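Local coordinates for DNA repair protein RAD7 (Saccharomyces cerevisiae, PDB 5ZB2), which acts in the global genome repair complex, which promotes nucleotide excision repair of nontranscribed DNA, and binds the ubiquitin-ligase component Elc1, at residues A[170-175]-A[196-201]. Numbering follows the deposited sequence.
Sequences SLSNLL and YALLPQ
Leu175 meets two consecutive leucines, Leu198 and Leu199, chiefly through one methyl: its CD1 lies 3.9 Å from CB of Leu198 and 4.1 Å from CD2 of Leu199. The side chains of Leu175 and Leu198 cross obliquely, whereas those of Leu175 and Leu199 meet at about a right angle. In Leu175 chi1 (-63°) sets CG beside the backbone N, and chi2 (175°) then places CD1, the methyl that touches both partners. One turn earlier in the same helix, Leu171 adds a looser contact, its CD1 standing 4.4 Å from CD2 of Leu199, which is thus shared by both helix leucines. Toward the partly exposed margin, CD1 of Leu198 comes within 3.8 Å of OG of Ser172, a van der Waals approach of a methyl to a hydroxyl. That hydroxyl is turned back to its own helix, where it makes a weak hydrogen bond to O of Asp168.

Such packing is characteristic of a leucine-rich repeat solenoid, in which parallel strands line one side and helices the other; here the outer helix 168-178 meets the short helical segment that follows strand 184-188. The nearest CA atoms, of Leu175 and Leu199, are 7.9 Å apart, a gap bridged by side chains. The junction buries 225 Å² and rests mainly on leucine side chains, with the Ser172 hydroxyl beside them.

Behind this first shell, Leu199 also touches Leu185 of strand 184-188 and Leu230 of helix 224-234, tying the contact to the strand layer and to the following helix. Leu171 packs against Ile193, and helix 168-178 also packs on helix 141-150. Within the second segment, N of Leu199 is hydrogen-bonded to O of Tyr196, three residues back, as in a 3-10 turn.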
loop_
_atom_site.group_PDB
_atom_site.type_symbol
_atom_site.label_atom_id
_atom_site.label_comp_id
_atom_site.label_asym_id
_atom_site.label_seq_id
_atom_site.Cartn_x
_atom_site.Cartn_y
_atom_site.Cartn_z
ATOM N N SER A 170 1.864 9.161 26.347
ATOM C CA SER A 170 2.790 8.620 25.356
ATOM C C SER A 170 4.225 8.684 25.854
ATOM O O SER A 170 5.013 7.761 25.622
ATOM C CB SER A 170 2.654 9.384 24.040
ATOM O OG SER A 170 1.292 9.542 23.688
ATOM N N LEU A 171 4.589 9.781 26.522
ATOM C CA LEU A 171 5.914 9.883 27.123
ATOM C C LEU A 171 6.135 8.790 28.163
ATOM O O LEU A 171 7.210 8.179 28.214
ATOM C CB LEU A 171 6.092 11.265 27.752
ATOM C CG LEU A 171 7.407 11.506 28.494
ATOM C CD1 LEU A 171 8.586 11.414 27.538
ATOM C CD2 LEU A 171 7.382 12.849 29.193
ATOM N N SER A 172 5.132 8.535 29.009
ATOM C CA SER A 172 5.255 7.470 30.000
ATOM C C SER A 172 5.490 6.118 29.334
ATOM O O SER A 172 6.331 5.335 29.786
ATOM C CB SER A 172 4.006 7.419 30.879
ATOM O OG SER A 172 3.898 8.582 31.676
ATOM N N ASN A 173 4.759 5.829 28.253
ATOM C CA ASN A 173 4.942 4.552 27.569
ATOM C C ASN A 173 6.304 4.469 26.890
ATOM O O ASN A 173 6.874 3.378 26.786
ATOM C CB ASN A 173 3.825 4.330 26.551
ATOM C CG ASN A 173 2.460 4.215 27.200
ATOM O OD1 ASN A 173 1.514 4.896 26.807
ATOM N ND2 ASN A 173 2.351 3.348 28.201
ATOM N N LEU A 174 6.837 5.595 26.416
ATOM C CA LEU A 174 8.204 5.599 25.903
ATOM C C LEU A 174 9.190 5.231 27.003
ATOM O O LEU A 174 10.070 4.382 26.811
ATOM C CB LEU A 174 8.550 6.971 25.325
ATOM C CG LEU A 174 10.039 7.197 25.036
ATOM C CD1 LEU A 174 10.544 6.183 24.023
ATOM C CD2 LEU A 174 10.300 8.615 24.550
ATOM N N LEU A 175 9.062 5.874 28.164
ATOM C CA LEU A 175 10.017 5.655 29.243
ATOM C C LEU A 175 9.849 4.270 29.852
ATOM O O LEU A 175 10.837 3.578 30.112
ATOM C CB LEU A 175 9.851 6.736 30.306
ATOM C CG LEU A 175 10.152 8.157 29.831
ATOM C CD1 LEU A 175 9.838 9.165 30.923
ATOM C CD2 LEU A 175 11.598 8.277 29.383
ATOM N N TYR A 196 7.912 16.504 32.385
ATOM C CA TYR A 196 9.360 16.448 32.227
ATOM C C TYR A 196 10.047 15.931 33.484
ATOM O O TYR A 196 11.194 15.476 33.414
ATOM C CB TYR A 196 9.901 17.831 31.864
ATOM C CG TYR A 196 9.404 18.344 30.530
ATOM C CD1 TYR A 196 10.044 17.998 29.347
ATOM C CD2 TYR A 196 8.300 19.180 30.457
ATOM C CE1 TYR A 196 9.592 18.470 28.123
ATOM C CE2 TYR A 196 7.839 19.655 29.242
ATOM C CZ TYR A 196 8.490 19.298 28.078
ATOM O OH TYR A 196 8.025 19.775 26.872
ATOM N N ALA A 197 9.360 15.981 34.626
ATOM C CA ALA A 197 9.928 15.519 35.885
ATOM C C ALA A 197 10.173 14.015 35.907
ATOM O O ALA A 197 10.899 13.535 36.783
ATOM C CB ALA A 197 9.003 15.908 37.038
ATOM N N LEU A 198 9.584 13.258 34.980
ATOM C CA LEU A 198 9.803 11.816 34.944
ATOM C C LEU A 198 11.149 11.436 34.340
ATOM O O LEU A 198 11.594 10.298 34.530
ATOM C CB LEU A 198 8.687 11.128 34.149
ATOM C CG LEU A 198 7.265 11.259 34.696
ATOM C CD1 LEU A 198 6.262 10.656 33.726
ATOM C CD2 LEU A 198 7.142 10.602 36.064
ATOM N N LEU A 199 11.805 12.348 33.620
ATOM C CA LEU A 199 13.037 11.983 32.922
ATOM C C LEU A 199 14.128 11.502 33.871
ATOM O O LEU A 199 14.763 10.477 33.571
ATOM C CB LEU A 199 13.522 13.160 32.067
ATOM C CG LEU A 199 12.577 13.679 30.965
ATOM C CD1 LEU A 199 13.283 14.713 30.095
ATOM C CD2 LEU A 199 12.024 12.559 30.097
ATOM N N PRO A 200 14.407 12.162 35.000
ATOM C CA PRO A 200 15.483 11.661 35.876
ATOM C C PRO A 200 15.241 10.251 36.389
ATOM O O PRO A 200 16.208 9.531 36.663
ATOM C CB PRO A 200 15.516 12.684 37.023
ATOM C CG PRO A 200 14.866 13.904 36.481
ATOM C CD PRO A 200 13.828 13.417 35.510
ATOM N N GLN A 201 13.980 9.827 36.514
ATOM C CA GLN A 201 13.693 8.483 37.008
ATOM C C GLN A 201 14.108 7.414 36.005
ATOM O O GLN A 201 14.652 6.372 36.392
ATOM C CB GLN A 201 12.203 8.339 37.317
ATOM C CG GLN A 201 11.659 9.336 38.315
ATOM C CD GLN A 201 10.236 9.018 38.724
ATOM O OE1 GLN A 201 9.796 7.869 38.647
ATOM N NE2 GLN A 201 9.504 10.035 39.157
#